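Side-chain contacts in putative esterase (Sulfolobus solfataricus P2, PDB 2RAU), which is a putative lipase or esterase of the alpha/beta-hydrolase fold that probably cleaves ester bonds and carries bound calcium: residues A[58-63]-A[208-213]; A[150-155]-A[327-332]; A[250-253]-A[259-262]. One frame throughout, in Å; residues are numbered along the deposited sequence.

Interaction 1 (A[58-63]-A[208-213])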
loop_
_atom_site.group_PDB
_atom_site.type_symbol
_atom_site.label_atom_id
_atom_site.label_comp_id
_atom_site.label_asym_id
_atom_site.label_seq_id
_atom_site.Cartn_x
_atom_site.Cartn_y
_atom_site.Cartn_z
ATOM N N GLY A 58 -0.119 -1.281 -1.237
ATOM C CA GLY A 58 0.352 -2.584 -1.674
ATOM C C GLY A 58 -0.737 -3.622 -1.482
ATOM O O GLY A 58 -1.875 -3.279 -1.266
ATOM N N THR A 59 -0.373 -4.898 -1.621
ATOM C CA THR A 59 -1.305 -6.016 -1.565
ATOM C C THR A 59 -2.031 -6.054 -0.217
ATOM O O THR A 59 -1.397 -5.993 0.832
ATOM C CB THR A 59 -0.549 -7.343 -1.766
ATOM O OG1 THR A 59 0.327 -7.189 -2.869
ATOM C CG2 THR A 59 -1.478 -8.518 -2.059
ATOM N N TRP A 60 -3.361 -6.166 -0.299
ATOM C CA TRP A 60 -4.288 -6.178 0.817
ATOM C C TRP A 60 -4.319 -4.863 1.569
ATOM O O TRP A 60 -5.018 -4.745 2.572
ATOM C CB TRP A 60 -3.984 -7.283 1.836
ATOM C CG TRP A 60 -3.937 -8.675 1.249
ATOM C CD1 TRP A 60 -5.002 -9.445 0.822
ATOM C CD2 TRP A 60 -2.782 -9.488 1.132
ATOM N NE1 TRP A 60 -4.546 -10.648 0.383
ATOM C CE2 TRP A 60 -3.194 -10.717 0.574
ATOM C CE3 TRP A 60 -1.424 -9.286 1.428
ATOM C CZ2 TRP A 60 -2.303 -11.749 0.305
ATOM C CZ3 TRP A 60 -0.529 -10.290 1.112
ATOM C CH2 TRP A 60 -0.974 -11.509 0.559
ATOM N N SER A 61 -3.640 -3.855 1.052
ATOM C CA SER A 61 -3.616 -2.555 1.698
ATOM C C SER A 61 -4.651 -1.619 1.051
ATOM O O SER A 61 -5.270 -1.974 0.048
ATOM C CB SER A 61 -2.180 -2.008 1.729
ATOM O OG SER A 61 -2.039 -0.783 2.502
ATOM N N SER A 62 -4.907 -0.490 1.730
ATOM C CA SER A 62 -5.891 0.487 1.338
ATOM C C SER A 62 -5.449 1.897 1.747
ATOM O O SER A 62 -4.577 2.051 2.631
ATOM C CB SER A 62 -7.217 0.163 2.012
ATOM O OG SER A 62 -7.176 0.348 3.414
ATOM N N GLY A 63 -6.081 2.909 1.148
ATOM C CA GLY A 63 -5.840 4.279 1.527
ATOM C C GLY A 63 -6.247 4.501 2.971
ATOM O O GLY A 63 -5.570 5.224 3.683
ATOM N N ILE A 208 -6.536 -14.305 -3.300
ATOM C CA ILE A 208 -5.505 -14.715 -2.369
ATOM C C ILE A 208 -5.920 -14.098 -1.011
ATOM O O ILE A 208 -6.096 -12.891 -0.912
ATOM C CB ILE A 208 -4.102 -14.138 -2.720
ATOM C CG1 ILE A 208 -3.762 -14.370 -4.199
ATOM C CG2 ILE A 208 -3.024 -14.711 -1.734
ATOM C CD1 ILE A 208 -2.714 -13.394 -4.760
ATOM N N PRO A 209 -6.107 -14.922 0.014
ATOM C CA PRO A 209 -6.471 -14.387 1.301
ATOM C C PRO A 209 -5.251 -13.862 2.085
ATOM O O PRO A 209 -4.155 -14.420 2.038
ATOM C CB PRO A 209 -7.048 -15.594 2.015
ATOM C CG PRO A 209 -6.253 -16.724 1.431
ATOM C CD PRO A 209 -6.072 -16.393 0.026
ATOM N N SER A 210 -5.475 -12.806 2.830
ATOM C CA SER A 210 -4.473 -12.260 3.699
ATOM C C SER A 210 -4.330 -13.147 4.928
ATOM O O SER A 210 -5.283 -13.751 5.351
ATOM C CB SER A 210 -4.928 -10.873 4.159
ATOM O OG SER A 210 -4.035 -10.314 5.097
ATOM N N ARG A 211 -3.131 -13.187 5.506
ATOM C CA ARG A 211 -2.903 -13.851 6.808
ATOM C C ARG A 211 -3.193 -12.891 7.975
ATOM O O ARG A 211 -3.161 -13.289 9.128
ATOM C CB ARG A 211 -1.511 -14.493 6.862
ATOM C CG ARG A 211 -1.513 -15.824 6.006
ATOM C CD ARG A 211 -0.306 -16.792 6.212
ATOM N NE ARG A 211 -0.263 -17.451 7.521
ATOM C CZ ARG A 211 -1.113 -18.394 7.925
ATOM N NH1 ARG A 211 -2.123 -18.785 7.147
ATOM N NH2 ARG A 211 -0.972 -18.939 9.132
ATOM N N GLY A 212 -3.506 -11.639 7.642
ATOM C CA GLY A 212 -4.048 -10.662 8.573
ATOM C C GLY A 212 -5.492 -10.350 8.139
ATOM O O GLY A 212 -6.191 -11.201 7.601
ATOM N N GLY A 213 -5.943 -9.159 8.409
ATOM C CA GLY A 213 -7.291 -8.753 7.981
ATOM C C GLY A 213 -8.390 -9.240 8.887
ATOM O O GLY A 213 -8.144 -9.823 9.957
#
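Trp-60 lays the edge and one face of its indole against Ile-208 and Ser-210, joining a type II beta turn of the alpha/beta-hydrolase core to strand 207-209. At the edge, NE1 donates to the backbone carbonyl of Ile-208, with NE1 to O at 3.0 Å and an N-H...O angle of 175°. The acceptor lies in the indole plane, while the donor stands above the plane of the carbonyl, so the bond is straight at the nitrogen but not aimed at a lone pair. Over the face, Ser-210 CB makes a CH-pi contact, 3.6 Å from the centroid of the five-membered ring and 9° off its normal. On the benzo ring, CZ2 makes an apolar contact with Ile-208 CG2 at 3.7 Å. On the opposite face Thr-59 CG2 stands 3.5 Å above the plane, offset toward the rim, so the turn itself touches the side that Ser-210 does not.

Further out, Trp-60 takes the third position of the turn from Gly-58 to Ser-61, closed by Ser-61 N on Gly-58 O at 3.0 Å. This turn follows strand 52-56, where alpha/beta hydrolases commonly form part of the oxyanion hole. Phe-272 also packs on Trp-60 and Ser-210. With OG anti to the backbone N (chi1 176°), Ser-210 directs the hydroxyl forward along its own chain into an ST turn, where it accepts from Gly-212 N at 2.9 Å.

Interaction 2 (A[150-155]-A[327-332])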
loop_
_atom_site.group_PDB
_atom_site.type_symbol
_atom_site.label_atom_id
_atom_site.label_comp_id
_atom_site.label_asym_id
_atom_site.label_seq_id
_atom_site.Cartn_x
_atom_site.Cartn_y
_atom_site.Cartn_z
ATOM N N GLY A 150 4.420 4.656 -4.362
ATOM C CA GLY A 150 3.888 3.314 -4.308
ATOM C C GLY A 150 4.574 2.452 -3.266
ATOM O O GLY A 150 5.799 2.471 -3.161
ATOM N N GLU A 151 3.773 1.721 -2.481
ATOM C CA GLU A 151 4.308 0.779 -1.486
ATOM C C GLU A 151 4.143 -0.643 -1.963
ATOM O O GLU A 151 3.036 -1.089 -2.196
ATOM C CB GLU A 151 3.559 0.947 -0.149
ATOM C CG GLU A 151 3.608 2.351 0.408
ATOM C CD GLU A 151 2.997 2.509 1.790
ATOM O OE1 GLU A 151 2.362 1.537 2.306
ATOM O OE2 GLU A 151 3.152 3.608 2.368
ATOM N N SER A 152 5.257 -1.368 -2.089
ATOM C CA SER A 152 5.236 -2.789 -2.430
ATOM C C SER A 152 4.552 -2.981 -3.834
ATOM O O SER A 152 5.008 -2.375 -4.794
ATOM C CB SER A 152 4.559 -3.546 -1.269
ATOM O OG SER A 152 4.862 -4.906 -1.328
ATOM N N PHE A 153 3.484 -3.791 -3.941
ATOM C CA PHE A 153 2.663 -3.874 -5.168
ATOM C C PHE A 153 2.344 -2.478 -5.740
ATOM O O PHE A 153 2.329 -2.262 -6.941
ATOM C CB PHE A 153 1.321 -4.574 -4.905
ATOM C CG PHE A 153 0.318 -4.322 -5.984
ATOM C CD1 PHE A 153 0.323 -5.070 -7.141
ATOM C CD2 PHE A 153 -0.582 -3.257 -5.890
ATOM C CE1 PHE A 153 -0.603 -4.808 -8.153
ATOM C CE2 PHE A 153 -1.516 -2.993 -6.924
ATOM C CZ PHE A 153 -1.480 -3.749 -8.061
ATOM N N GLY A 154 2.048 -1.527 -4.876
ATOM C CA GLY A 154 1.765 -0.163 -5.322
ATOM C C GLY A 154 2.893 0.485 -6.077
ATOM O O GLY A 154 2.660 1.392 -6.871
ATOM N N GLY A 155 4.125 0.059 -5.828
ATOM C CA GLY A 155 5.275 0.533 -6.610
ATOM C C GLY A 155 5.281 0.022 -8.049
ATOM O O GLY A 155 5.594 0.762 -8.978
ATOM N N TYR A 327 16.467 -3.457 7.482
ATOM C CA TYR A 327 15.028 -3.379 7.355
ATOM C C TYR A 327 14.406 -4.608 6.757
ATOM O O TYR A 327 14.877 -5.110 5.727
ATOM C CB TYR A 327 14.643 -2.193 6.441
ATOM C CG TYR A 327 14.519 -0.874 7.146
ATOM C CD1 TYR A 327 15.572 -0.365 7.899
ATOM C CD2 TYR A 327 13.372 -0.103 7.023
ATOM C CE1 TYR A 327 15.479 0.874 8.546
ATOM C CE2 TYR A 327 13.266 1.152 7.670
ATOM C CZ TYR A 327 14.316 1.615 8.445
ATOM O OH TYR A 327 14.203 2.797 9.126
ATOM N N GLY A 328 13.334 -5.051 7.389
ATOM C CA GLY A 328 12.389 -5.903 6.710
ATOM C C GLY A 328 11.427 -5.032 5.911
ATOM O O GLY A 328 11.425 -3.803 6.020
ATOM N N HIS A 329 10.581 -5.685 5.126
ATOM C CA HIS A 329 9.635 -5.017 4.241
ATOM C C HIS A 329 8.759 -4.005 4.944
ATOM O O HIS A 329 8.661 -2.822 4.541
ATOM C CB HIS A 329 8.790 -6.098 3.543
ATOM C CG HIS A 329 7.948 -5.595 2.411
ATOM N ND1 HIS A 329 8.436 -4.766 1.420
ATOM C CD2 HIS A 329 6.668 -5.882 2.069
ATOM C CE1 HIS A 329 7.481 -4.544 0.531
ATOM N NE2 HIS A 329 6.400 -5.205 0.903
ATOM N N LEU A 330 8.098 -4.451 6.009
ATOM C CA LEU A 330 7.162 -3.590 6.696
ATOM C C LEU A 330 7.792 -2.474 7.480
ATOM O O LEU A 330 7.087 -1.519 7.798
ATOM C CB LEU A 330 6.211 -4.390 7.553
ATOM C CG LEU A 330 5.319 -5.448 6.849
ATOM C CD1 LEU A 330 4.477 -6.202 7.883
ATOM C CD2 LEU A 330 4.428 -4.804 5.817
ATOM N N ASP A 331 9.077 -2.598 7.808
ATOM C CA ASP A 331 9.815 -1.503 8.510
ATOM C C ASP A 331 9.925 -0.229 7.654
ATOM O O ASP A 331 10.131 0.861 8.173
ATOM C CB ASP A 331 11.238 -1.949 8.902
ATOM C CG ASP A 331 11.241 -3.047 9.947
ATOM O OD1 ASP A 331 10.607 -2.845 11.023
ATOM O OD2 ASP A 331 11.903 -4.094 9.675
ATOM N N VAL A 332 9.799 -0.381 6.341
ATOM C CA VAL A 332 9.794 0.762 5.407
ATOM C C VAL A 332 8.625 1.740 5.667
ATOM O O VAL A 332 8.745 2.956 5.468
ATOM C CB VAL A 332 9.824 0.257 3.934
ATOM C CG1 VAL A 332 9.886 1.456 2.946
ATOM C CG2 VAL A 332 11.062 -0.681 3.729
#
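Ser-152 OG and His-329 NE2 stand 2.7 Å apart, joined by a hydrogen bond in which either may be the donor. The serine sits on a GxSxG nucleophile elbow, and the pair fits the Ser-His-Asp triad of an alpha/beta hydrolase, in which Ser-152 would probably be the nucleophile. OG approaches the imidazole at its edge, close to the ring plane, and is shifted toward one corner: it is 3.2 Å from His-329 CE1 but 4.0 Å from His-329 CD2. With CG anti to the backbone N (chi1 -169°), His-329 extends its ring from the loop after strand 320-324 to the serine. The other ring nitrogen, ND1, across CE1 from NE2, bonds to Asp-177 OD2, which completes the triad pattern and helps fix the imidazole's rotation. Phe-305 and Tyr-333 also meet the ring, Tyr-333 edge to face.

The elbow itself is strained: Ser-152 has phi 60° and psi -123° between strand 146-151 and helix 153-169. Glycines make room for it, since a side chain on Gly-150 would run into the carbonyl of Gly-154. Gly-155 N bonds to Ser-152 O at 2.8 Å, just after the elbow. The nearest atoms of a bound diethylene glycol and the Ser-152 side chain are about 3 Å apart. On the histidine loop, Asp-331 uses the anti lone pair of OD2 to accept from Gly-328 N at 2.9 Å.

Interaction 3 (A[250-253]-A[259-262])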
loop_
_atom_site.group_PDB
_atom_site.type_symbol
_atom_site.label_atom_id
_atom_site.label_comp_id
_atom_site.label_asym_id
_atom_site.label_seq_id
_atom_site.Cartn_x
_atom_site.Cartn_y
_atom_site.Cartn_z
ATOM N N GLY A 250 11.061 -11.998 5.938
ATOM C CA GLY A 250 11.716 -10.750 5.561
ATOM C C GLY A 250 10.863 -9.505 5.744
ATOM O O GLY A 250 11.203 -8.445 5.274
ATOM N N SER A 251 9.770 -9.637 6.480
ATOM C CA SER A 251 8.817 -8.541 6.719
ATOM C C SER A 251 9.167 -7.575 7.863
ATOM O O SER A 251 8.666 -6.458 7.915
ATOM C CB SER A 251 7.461 -9.158 7.015
ATOM O OG SER A 251 7.062 -10.003 5.952
ATOM N N ALA A 252 9.966 -8.047 8.819
ATOM C CA ALA A 252 10.356 -7.284 9.992
ATOM C C ALA A 252 11.736 -7.740 10.504
ATOM O O ALA A 252 12.221 -8.818 10.158
ATOM C CB ALA A 252 9.310 -7.483 11.110
ATOM N N ASN A 253 12.381 -6.877 11.293
ATOM C CA ASN A 253 13.609 -7.182 12.048
ATOM C C ASN A 253 13.358 -6.867 13.528
ATOM O O ASN A 253 13.739 -5.791 13.982
ATOM C CB ASN A 253 14.828 -6.376 11.564
ATOM C CG ASN A 253 16.118 -6.911 12.069
ATOM O OD1 ASN A 253 16.130 -7.769 12.958
ATOM N ND2 ASN A 253 17.255 -6.430 11.494
ATOM N N TYR A 259 14.563 -2.536 14.827
ATOM C CA TYR A 259 13.891 -2.993 16.059
ATOM C C TYR A 259 12.385 -2.958 15.947
ATOM O O TYR A 259 11.693 -2.238 16.671
ATOM C CB TYR A 259 14.333 -2.165 17.291
ATOM C CG TYR A 259 15.828 -1.969 17.526
ATOM C CD1 TYR A 259 16.644 -3.012 18.013
ATOM C CD2 TYR A 259 16.445 -0.727 17.323
ATOM C CE1 TYR A 259 18.006 -2.827 18.240
ATOM C CE2 TYR A 259 17.812 -0.557 17.557
ATOM C CZ TYR A 259 18.581 -1.613 18.014
ATOM O OH TYR A 259 19.905 -1.444 18.245
ATOM N N SER A 260 11.878 -3.736 15.006
ATOM C CA SER A 260 10.444 -3.805 14.717
ATOM C C SER A 260 9.681 -4.092 16.001
ATOM O O SER A 260 10.077 -4.996 16.775
ATOM C CB SER A 260 10.167 -4.887 13.672
ATOM O OG SER A 260 11.090 -4.789 12.615
ATOM N N LYS A 261 8.583 -3.374 16.197
ATOM C CA LYS A 261 7.719 -3.511 17.396
ATOM C C LYS A 261 6.383 -4.065 17.088
ATOM O O LYS A 261 5.788 -3.725 16.083
ATOM C CB LYS A 261 7.534 -2.151 17.992
ATOM C CG LYS A 261 8.826 -1.478 18.466
ATOM C CD LYS A 261 9.395 -2.167 19.674
ATOM C CE LYS A 261 10.519 -1.392 20.281
ATOM N NZ LYS A 261 11.700 -1.405 19.428
ATOM N N LYS A 262 5.894 -4.935 17.954
ATOM C CA LYS A 262 4.515 -5.460 17.810
ATOM C C LYS A 262 3.463 -4.375 17.764
ATOM O O LYS A 262 2.437 -4.522 17.090
ATOM C CB LYS A 262 4.170 -6.478 18.909
ATOM C CG LYS A 262 4.032 -5.936 20.308
ATOM C CD LYS A 262 3.809 -7.070 21.303
ATOM C CE LYS A 262 3.463 -6.567 22.700
ATOM N NZ LYS A 262 4.630 -5.922 23.274
#
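The loop between helix 238-248 and helix 262-270 folds back on itself, and Asn-253 and Ser-260 fasten its two limbs with a reciprocal pair of bonds. Asn-253 N donates to Ser-260 OG at 2.8 Å, with a bent N-H...O angle of 142°. In return Ser-260 N donates to Asn-253 O at 3.0 Å and 160°, reaching the carbonyl from above its plane rather than along a lone pair. Ser-260 OG can turn back to the other limb because it stands beside its own backbone N, chi1 -46°. The methyl of Ala-252 lies against the same serine, its CB 3.7 Å from Ser-260 CB.

Both limbs belong to the long insertion between core strands 170-176 and 297-302, the place where alpha/beta hydrolases often carry a cap. Gly-250 closes the preceding helix in a Schellman motif, and Lys-261 is the N-cap residue of the next, so the bonded pair spans the step from one helix to the other. Ser-260 OG is also hydrogen-bonded to Asp-331 OD1, and Asn-253 N has a weak second bond to Asp-331 OD2, which ties the loop to the histidine loop of the core. Without the hydroxyl, as with an alanine here, Asp-331 OD1 would probably lose this partner and Asn-253 N would be left relying on the weak bond to Asp-331 OD2. The Asn-253 side chain bonds away from Ser-260, ND2 donating to Gly-326 O. At the exposed corner, Lys-261 NZ curls back to donate to Tyr-259 O at 2.9 Å.

Interactions 1 and 2 start from neighbouring parallel strands, 52-56 and 146-151, and touch where Thr-59 OG1 packs 3.5 Å from Phe-153 CB; interaction 3 sits farther out, about 17 Å from the chain centre to its own centre, against 9 and 8 Å for the others. It is nested in the chain between the segments of interaction 2 and is tied to it by Asp-331 and by a probable bond of Leu-330 N to Ser-251 O. Chemistry follows place: interaction 1 combines an indole N-H bond to a backbone carbonyl with CH-pi and apolar packing, mostly buried; interaction 2 is one side-chain bond between a partly exposed serine and a buried histidine; interaction 3 is backbone-centred, exposed at Tyr-259.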